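Side-chain contacts in alpha-1,2-mannosyltransferase (Ktr4), putative (Neosartorya fumigata, PDB 7BOP), which is a putative fungal alpha-1,2-mannosyltransferase of the GT-A-type fold, modelled with guanosine-5'-diphosphate and a manganese ion: residues A[48-53]-A[207-212]; A[55-58]-A[64-67]; A[92-95]-A[99-102]. All blocks are in the same frame, centred on the assembly; numbering follows the deposited sequence.

After strand 30-31 the chain enters the long loop that runs to strand 69-74, where residues 48-53 form one side of contact 1. Contact 2 closes a short loop a few residues later, joining 55-58 to 64-67. After strand 69-74, contact 3 closes the turn that leads from helix 80-98 into strand 102-106. Contact 1 closes last, when helix 207-213 returns to 48-53, and contacts 2 and 3, in series, both nest inside its loop. The three touch: Arg-209 reaches Ala-65, Asn-99 reaches the Tyr-57 carbonyl, and Phe-208 packs on Tyr-100. Together they tie the loop before strand 69-74 to helices 80-98 and 207-213, and contacts 1 and 2 share a sodium ion.

Contact 1: residues A[48-53]-A[207-212]; sequences HLWRAD and VFRFME. With NA (sodium ion), chain I.
Arg-209 lays its guanidinium flat over one face of the Trp-50 indole, a cation-pi stack that joins the loop before strand 69-74 to helix 207-213 in this GT-A-type fold. Arg-209 CZ stands 3.6 Å from the centroid of the six-membered ring, with the two planes 17° apart. Arg-209 NH2 makes the closest approach, 3.1 Å from Trp-50 CZ2, whereas Arg-209 NH1 lies toward the other side of the benzo ring, 3.7 Å from Trp-50 CE3. Nearer the arginine backbone, Arg-209 CD sits above the five-membered ring in a CH-pi contact, 4.3 Å from its centroid. A bend in the arginine chain (chi3 69°) turns its head along the indole. On the opposite face His-48 comes edge-on, its NE2 over the middle of the indole. Beside the stack, Leu-49 runs alongside Phe-210, and Leu-49 CD2 meets Phe-210 CD1 at 4.1 Å.

The next shell fixes both stacked partners: Arg-209 NH1 donates to Ala-65 O, and Trp-50 NE1 donates to Asp-213 OD2 at the end of the same helix. Farther along the loop, Ala-52 O binds a sodium ion at 2.2 Å, sharing it with Asn-55 O and two waters.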
loop_
_atom_site.group_PDB
_atom_site.type_symbol
_atom_site.label_atom_id
_atom_site.label_comp_id
_atom_site.label_asym_id
_atom_site.label_seq_id
_atom_site.Cartn_x
_atom_site.Cartn_y
_atom_site.Cartn_z
ATOM N N HIS A 48 3.816 -0.350 24.921
ATOM C CA HIS A 48 3.590 -1.769 25.142
ATOM C C HIS A 48 3.511 -2.508 23.794
ATOM O O HIS A 48 2.860 -2.035 22.853
ATOM C CB HIS A 48 2.308 -1.985 25.954
ATOM C CG HIS A 48 1.952 -3.424 26.120
ATOM N ND1 HIS A 48 2.643 -4.264 26.965
ATOM C CD2 HIS A 48 1.014 -4.185 25.512
ATOM C CE1 HIS A 48 2.126 -5.477 26.894
ATOM N NE2 HIS A 48 1.137 -5.457 26.020
ATOM N N LEU A 49 4.195 -3.648 23.708
ATOM C CA LEU A 49 4.169 -4.486 22.514
ATOM C C LEU A 49 3.718 -5.884 22.915
ATOM O O LEU A 49 4.129 -6.397 23.951
ATOM C CB LEU A 49 5.552 -4.537 21.864
ATOM C CG LEU A 49 6.116 -3.189 21.383
ATOM C CD1 LEU A 49 7.564 -3.322 20.928
ATOM C CD2 LEU A 49 5.247 -2.599 20.283
ATOM N N TRP A 50 2.881 -6.489 22.087
ATOM C CA TRP A 50 2.389 -7.843 22.319
ATOM C C TRP A 50 3.374 -8.842 21.733
ATOM O O TRP A 50 3.617 -8.833 20.520
ATOM C CB TRP A 50 0.999 -7.998 21.710
ATOM C CG TRP A 50 0.001 -7.159 22.415
ATOM C CD1 TRP A 50 -0.370 -5.880 22.109
ATOM C CD2 TRP A 50 -0.721 -7.517 23.593
ATOM N NE1 TRP A 50 -1.309 -5.428 23.011
ATOM C CE2 TRP A 50 -1.534 -6.413 23.939
ATOM C CE3 TRP A 50 -0.764 -8.669 24.389
ATOM C CZ2 TRP A 50 -2.384 -6.425 25.059
ATOM C CZ3 TRP A 50 -1.612 -8.689 25.500
ATOM C CH2 TRP A 50 -2.414 -7.574 25.823
ATOM N N ARG A 51 3.946 -9.686 22.604
ATOM C CA ARG A 51 4.966 -10.680 22.243
ATOM C C ARG A 51 4.392 -12.084 22.093
ATOM O O ARG A 51 3.467 -12.459 22.810
ATOM C CB ARG A 51 6.040 -10.768 23.333
ATOM C CG ARG A 51 6.648 -9.451 23.780
ATOM C CD ARG A 51 7.484 -8.870 22.677
ATOM N NE ARG A 51 8.199 -7.666 23.094
ATOM C CZ ARG A 51 8.980 -6.957 22.284
ATOM N NH1 ARG A 51 9.135 -7.330 21.012
ATOM N NH2 ARG A 51 9.601 -5.871 22.742
ATOM N N ALA A 52 4.981 -12.865 21.193
ATOM C CA ALA A 52 4.569 -14.254 20.992
ATOM C C ALA A 52 4.958 -15.160 22.168
ATOM O O ALA A 52 4.256 -16.134 22.456
ATOM C CB ALA A 52 5.159 -14.808 19.708
ATOM N N ASP A 53 6.070 -14.844 22.829
ATOM C CA ASP A 53 6.621 -15.719 23.870
ATOM C C ASP A 53 5.865 -15.675 25.201
ATOM O O ASP A 53 6.037 -16.578 26.000
ATOM C CB ASP A 53 8.121 -15.476 24.092
ATOM C CG ASP A 53 8.458 -14.017 24.258
ATOM O OD1 ASP A 53 8.523 -13.315 23.219
ATOM O OD2 ASP A 53 8.650 -13.571 25.405
ATOM N N VAL A 207 2.049 -6.656 14.994
ATOM C CA VAL A 207 1.910 -5.359 14.310
ATOM C C VAL A 207 0.463 -4.904 14.272
ATOM O O VAL A 207 0.192 -3.709 14.299
ATOM C CB VAL A 207 2.500 -5.351 12.877
ATOM C CG1 VAL A 207 3.978 -5.728 12.899
ATOM C CG2 VAL A 207 1.717 -6.247 11.932
ATOM N N PHE A 208 -0.469 -5.852 14.227
ATOM C CA PHE A 208 -1.885 -5.505 14.197
ATOM C C PHE A 208 -2.342 -4.882 15.507
ATOM O O PHE A 208 -3.025 -3.855 15.503
ATOM C CB PHE A 208 -2.752 -6.722 13.857
ATOM C CG PHE A 208 -2.630 -7.189 12.439
ATOM C CD1 PHE A 208 -2.886 -6.321 11.372
ATOM C CD2 PHE A 208 -2.319 -8.517 12.154
ATOM C CE1 PHE A 208 -2.813 -6.766 10.058
ATOM C CE2 PHE A 208 -2.247 -8.964 10.835
ATOM C CZ PHE A 208 -2.501 -8.088 9.785
ATOM N N ARG A 209 -1.945 -5.473 16.627
ATOM C CA ARG A 209 -2.292 -4.916 17.932
ATOM C C ARG A 209 -1.464 -3.682 18.271
ATOM O O ARG A 209 -1.920 -2.828 19.020
ATOM C CB ARG A 209 -2.199 -5.980 19.015
ATOM C CG ARG A 209 -3.202 -7.096 18.764
ATOM C CD ARG A 209 -3.318 -8.035 19.948
ATOM N NE ARG A 209 -3.962 -7.396 21.100
ATOM C CZ ARG A 209 -4.206 -7.997 22.274
ATOM N NH1 ARG A 209 -3.856 -9.267 22.479
ATOM N NH2 ARG A 209 -4.797 -7.313 23.251
ATOM N N PHE A 210 -0.268 -3.572 17.695
ATOM C CA PHE A 210 0.466 -2.301 17.725
ATOM C C PHE A 210 -0.410 -1.190 17.139
ATOM O O PHE A 210 -0.591 -0.151 17.775
ATOM C CB PHE A 210 1.818 -2.424 16.995
ATOM C CG PHE A 210 2.439 -1.101 16.650
ATOM C CD1 PHE A 210 3.130 -0.379 17.610
ATOM C CD2 PHE A 210 2.303 -0.567 15.375
ATOM C CE1 PHE A 210 3.696 0.859 17.300
ATOM C CE2 PHE A 210 2.873 0.662 15.055
ATOM C CZ PHE A 210 3.567 1.377 16.020
ATOM N N MET A 211 -0.994 -1.442 15.965
ATOM C CA MET A 211 -1.899 -0.490 15.298
ATOM C C MET A 211 -3.131 -0.208 16.163
ATOM O O MET A 211 -3.496 0.948 16.392
ATOM C CB MET A 211 -2.396 -1.008 13.947
ATOM C CG MET A 211 -1.328 -1.308 12.904
ATOM S SD MET A 211 -0.696 0.150 12.091
ATOM C CE MET A 211 -2.099 0.686 11.122
ATOM N N GLU A 212 -3.768 -1.279 16.627
ATOM C CA GLU A 212 -5.009 -1.157 17.383
ATOM C C GLU A 212 -4.856 -0.401 18.697
ATOM O O GLU A 212 -5.666 0.477 18.990
ATOM C CB GLU A 212 -5.624 -2.532 17.633
ATOM C CG GLU A 212 -6.987 -2.454 18.291
ATOM C CD GLU A 212 -7.752 -3.752 18.218
ATOM O OE1 GLU A 212 -8.978 -3.685 18.008
ATOM O OE2 GLU A 212 -7.143 -4.821 18.373
HETATM NA NA NA I . 3.178 -18.041 22.940
HETATM O O HOH W 1 1.997 -18.932 21.085
HETATM O O HOH W 2 5.136 -19.228 22.701
#

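Contact 2: residues A[55-58]-A[64-67]; sequences NDYA and SART. With NA (sodium ion), chain I.
Both terminal nitrogens of Arg-66 converge on a single carbonyl oxygen, Ala-58 O, and reach it from the same face of its plane. The bond from Arg-66 NH2 to Ala-58 O is the shorter and straighter, 2.9 Å with 156° at the hydrogen. Arg-66 NH1 is 3.2 Å from Ala-58 O and stands well above the carbonyl plane; it also makes a weak bond to Tyr-57 O and a further one to Phe-98 O, at the end of helix 80-98. Ala-58 O itself lies in the guanidinium plane.

Each arm of this loop, which lies before strand 69-74, is shaped by its own side-chain turn: an Asx turn, with Asp-56 OD1 accepting from Ala-58 N, and an ST turn, with Ser-64 OG accepting from Arg-66 N. Ser-64 chi1 of 81° puts OG between its backbone N and carbonyl carbon, where it also lies over the rim of the Arg-66 guanidinium. Between the turns, Ala-65 N donates to Asp-56 O at 2.8 Å. Ala-65 CB presses on one face of the Tyr-57 ring as a CH-pi contact, 3.8 Å from the centroid, while Arg-66 CG touches the ring edge. Tyr-57 OH bonds to Asp-206 OD2, and Tyr-57 N donates at 2.9 Å to water 1, a ligand of the sodium ion that Asn-55 O also binds.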
loop_
_atom_site.group_PDB
_atom_site.type_symbol
_atom_site.label_atom_id
_atom_site.label_comp_id
_atom_site.label_asym_id
_atom_site.label_seq_id
_atom_site.Cartn_x
_atom_site.Cartn_y
_atom_site.Cartn_z
ATOM N N ASN A 55 2.276 -14.831 25.207
ATOM C CA ASN A 55 0.856 -14.882 24.865
ATOM C C ASN A 55 0.532 -16.170 24.146
ATOM O O ASN A 55 1.422 -16.833 23.605
ATOM C CB ASN A 55 0.471 -13.711 23.959
ATOM C CG ASN A 55 0.354 -12.414 24.722
ATOM O OD1 ASN A 55 -0.637 -12.189 25.408
ATOM N ND2 ASN A 55 1.371 -11.561 24.623
ATOM N N ASP A 56 -0.756 -16.489 24.126
ATOM C CA ASP A 56 -1.272 -17.593 23.342
ATOM C C ASP A 56 -1.490 -17.141 21.892
ATOM O O ASP A 56 -2.503 -16.544 21.581
ATOM C CB ASP A 56 -2.595 -18.078 23.952
ATOM C CG ASP A 56 -3.223 -19.212 23.178
ATOM O OD1 ASP A 56 -2.590 -19.753 22.238
ATOM O OD2 ASP A 56 -4.373 -19.565 23.534
ATOM N N TYR A 57 -0.537 -17.445 21.022
ATOM C CA TYR A 57 -0.674 -17.223 19.586
ATOM C C TYR A 57 -0.666 -18.551 18.823
ATOM O O TYR A 57 -0.344 -18.590 17.636
ATOM C CB TYR A 57 0.430 -16.279 19.079
ATOM C CG TYR A 57 0.144 -14.804 19.311
ATOM C CD1 TYR A 57 -0.737 -14.104 18.487
ATOM C CD2 TYR A 57 0.785 -14.101 20.321
ATOM C CE1 TYR A 57 -0.991 -12.745 18.688
ATOM C CE2 TYR A 57 0.548 -12.744 20.531
ATOM C CZ TYR A 57 -0.333 -12.068 19.707
ATOM O OH TYR A 57 -0.557 -10.731 19.919
ATOM N N ALA A 58 -1.065 -19.642 19.485
ATOM C CA ALA A 58 -1.154 -20.941 18.818
ATOM C C ALA A 58 -2.130 -20.860 17.634
ATOM O O ALA A 58 -3.180 -20.220 17.739
ATOM C CB ALA A 58 -1.586 -22.036 19.799
ATOM N N SER A 64 -6.844 -17.154 21.557
ATOM C CA SER A 64 -5.565 -16.557 21.200
ATOM C C SER A 64 -5.560 -15.067 21.451
ATOM O O SER A 64 -6.601 -14.443 21.635
ATOM C CB SER A 64 -5.220 -16.809 19.722
ATOM O OG SER A 64 -5.882 -15.900 18.859
ATOM N N ALA A 65 -4.363 -14.504 21.407
ATOM C CA ALA A 65 -4.162 -13.073 21.556
ATOM C C ALA A 65 -4.382 -12.286 20.244
ATOM O O ALA A 65 -4.149 -11.077 20.215
ATOM C CB ALA A 65 -2.764 -12.816 22.109
ATOM N N ARG A 66 -4.837 -12.948 19.181
ATOM C CA ARG A 66 -5.037 -12.286 17.893
ATOM C C ARG A 66 -6.250 -11.374 17.908
ATOM O O ARG A 66 -7.316 -11.745 18.403
ATOM C CB ARG A 66 -5.183 -13.310 16.768
ATOM C CG ARG A 66 -3.896 -14.043 16.448
ATOM C CD ARG A 66 -4.086 -14.959 15.259
ATOM N NE ARG A 66 -4.801 -16.186 15.620
ATOM C CZ ARG A 66 -4.257 -17.246 16.223
ATOM N NH1 ARG A 66 -2.969 -17.264 16.574
ATOM N NH2 ARG A 66 -5.017 -18.307 16.493
ATOM N N THR A 67 -6.088 -10.174 17.360
ATOM C CA THR A 67 -7.229 -9.297 17.129
ATOM C C THR A 67 -7.870 -9.676 15.791
ATOM O O THR A 67 -7.444 -10.640 15.159
ATOM C CB THR A 67 -6.840 -7.808 17.242
ATOM O OG1 THR A 67 -8.036 -7.019 17.287
ATOM C CG2 THR A 67 -5.945 -7.355 16.064
HETATM NA NA NA I . 3.178 -18.041 22.940
HETATM O O HOH W 1 1.997 -18.932 21.085
HETATM O O HOH W 2 5.136 -19.228 22.701
#

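Contact 3: residues A[92-95]-A[99-102]; sequences RTWN and NYPW
Asn-99 N donates to Asn-95 O at 2.7 Å in a helical bond, and Asn-99 then ends helix 80-98 by turning to positive phi (57°). The Asn-95 side chain takes over where the helix stops. Its CG lies anti to the backbone N (chi1 -156°), which extends the amide past the helix end to pair with both backbone polar groups of Tyr-100. Asn-95 OD1 accepts from Tyr-100 N at 2.7 Å, and Asn-95 ND2 donates to Tyr-100 O at 2.9 Å, in the carbonyl plane and on a lone pair. The two bonds fix the rotation of the amide and settle which end carries the oxygen. Asn-95 ND2 also bonds to Glu-91 OE2, the same oxygen that accepts from Trp-102 NE1, so this helix carboxylate joins Asn-95 to Trp-102 at the start of strand 102-106.

Next to the amide pairing, Trp-94 and Tyr-100 are nearly parallel, their planes 9° apart, but displaced until little more than their rims meet. The touch is between Trp-94 CH2 and Tyr-100 CD2, at 3.4 Å. Their polar ends are held outside the contact, Trp-94 NE1 by Tyr-205 O and Tyr-100 OH by Asp-206 OD2 and Thr-67 N. The turn is the helix-to-strand return of a beta-alpha-beta crossover, in which helix 80-98 connects the parallel neighbours 69-74 and 102-106, as in the Rossmann-like sheet of GT-A folds.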
loop_
_atom_site.group_PDB
_atom_site.type_symbol
_atom_site.label_atom_id
_atom_site.label_comp_id
_atom_site.label_asym_id
_atom_site.label_seq_id
_atom_site.Cartn_x
_atom_site.Cartn_y
_atom_site.Cartn_z
ATOM N N ARG A 92 8.501 -16.686 8.047
ATOM C CA ARG A 92 9.768 -16.793 8.772
ATOM C C ARG A 92 10.021 -15.573 9.651
ATOM O O ARG A 92 10.439 -15.711 10.804
ATOM C CB ARG A 92 10.949 -16.963 7.804
ATOM C CG ARG A 92 12.280 -17.244 8.496
ATOM C CD ARG A 92 13.460 -17.237 7.530
ATOM N NE ARG A 92 13.685 -15.910 6.942
ATOM C CZ ARG A 92 13.342 -15.523 5.709
ATOM N NH1 ARG A 92 12.742 -16.352 4.852
ATOM N NH2 ARG A 92 13.609 -14.270 5.322
ATOM N N THR A 93 9.779 -14.381 9.105
ATOM C CA THR A 93 10.087 -13.165 9.838
ATOM C C THR A 93 9.055 -12.780 10.883
ATOM O O THR A 93 9.402 -12.092 11.839
ATOM C CB THR A 93 10.301 -11.963 8.900
ATOM O OG1 THR A 93 9.126 -11.718 8.127
ATOM C CG2 THR A 93 11.515 -12.202 8.001
ATOM N N TRP A 94 7.806 -13.202 10.704
ATOM C CA TRP A 94 6.705 -12.709 11.536
ATOM C C TRP A 94 5.594 -13.734 11.822
ATOM O O TRP A 94 5.363 -14.076 12.983
ATOM C CB TRP A 94 6.092 -11.442 10.913
ATOM C CG TRP A 94 5.104 -10.791 11.818
ATOM C CD1 TRP A 94 5.372 -10.121 12.955
ATOM C CD2 TRP A 94 3.685 -10.806 11.683
ATOM N NE1 TRP A 94 4.207 -9.685 13.544
ATOM C CE2 TRP A 94 3.154 -10.091 12.777
ATOM C CE3 TRP A 94 2.808 -11.332 10.731
ATOM C CZ2 TRP A 94 1.784 -9.902 12.955
ATOM C CZ3 TRP A 94 1.443 -11.137 10.904
ATOM C CH2 TRP A 94 0.948 -10.435 12.016
ATOM N N ASN A 95 4.895 -14.208 10.795
ATOM C CA ASN A 95 3.634 -14.911 11.039
ATOM C C ASN A 95 3.760 -16.337 11.623
ATOM O O ASN A 95 2.764 -16.864 12.141
ATOM C CB ASN A 95 2.744 -14.932 9.804
ATOM C CG ASN A 95 1.270 -15.098 10.156
ATOM O OD1 ASN A 95 0.759 -14.424 11.048
ATOM N ND2 ASN A 95 0.582 -15.973 9.451
ATOM N N ASN A 99 0.665 -16.239 13.748
ATOM C CA ASN A 99 -0.321 -17.114 13.113
ATOM C C ASN A 99 -1.656 -16.449 12.786
ATOM O O ASN A 99 -2.729 -17.008 13.045
ATOM C CB ASN A 99 -0.525 -18.376 13.960
ATOM C CG ASN A 99 0.748 -19.162 14.108
ATOM O OD1 ASN A 99 1.252 -19.712 13.137
ATOM N ND2 ASN A 99 1.290 -19.198 15.308
ATOM N N TYR A 100 -1.583 -15.241 12.224
ATOM C CA TYR A 100 -2.763 -14.596 11.674
ATOM C C TYR A 100 -3.167 -15.303 10.368
ATOM O O TYR A 100 -2.311 -15.843 9.655
ATOM C CB TYR A 100 -2.512 -13.090 11.463
ATOM C CG TYR A 100 -2.712 -12.273 12.703
ATOM C CD1 TYR A 100 -3.972 -11.771 13.021
ATOM C CD2 TYR A 100 -1.656 -12.007 13.579
ATOM C CE1 TYR A 100 -4.175 -11.020 14.161
ATOM C CE2 TYR A 100 -1.854 -11.259 14.729
ATOM C CZ TYR A 100 -3.115 -10.763 15.010
ATOM O OH TYR A 100 -3.325 -10.015 16.128
ATOM N N PRO A 101 -4.471 -15.327 10.059
ATOM C CA PRO A 101 -4.921 -16.016 8.846
ATOM C C PRO A 101 -4.550 -15.284 7.551
ATOM O O PRO A 101 -4.373 -14.055 7.559
ATOM C CB PRO A 101 -6.434 -16.033 9.000
ATOM C CG PRO A 101 -6.736 -14.818 9.801
ATOM C CD PRO A 101 -5.580 -14.626 10.733
ATOM N N TRP A 102 -4.423 -16.061 6.470
ATOM C CA TRP A 102 -4.257 -15.542 5.115
ATOM C C TRP A 102 -5.586 -15.626 4.376
ATOM O O TRP A 102 -6.239 -16.688 4.376
ATOM C CB TRP A 102 -3.235 -16.349 4.326
ATOM C CG TRP A 102 -1.823 -16.231 4.744
ATOM C CD1 TRP A 102 -1.206 -16.911 5.760
ATOM C CD2 TRP A 102 -0.812 -15.425 4.127
ATOM N NE1 TRP A 102 0.119 -16.568 5.815
ATOM C CE2 TRP A 102 0.390 -15.657 4.826
ATOM C CE3 TRP A 102 -0.809 -14.520 3.059
ATOM C CZ2 TRP A 102 1.591 -15.015 4.491
ATOM C CZ3 TRP A 102 0.382 -13.884 2.722
ATOM C CH2 TRP A 102 1.564 -14.133 3.437
#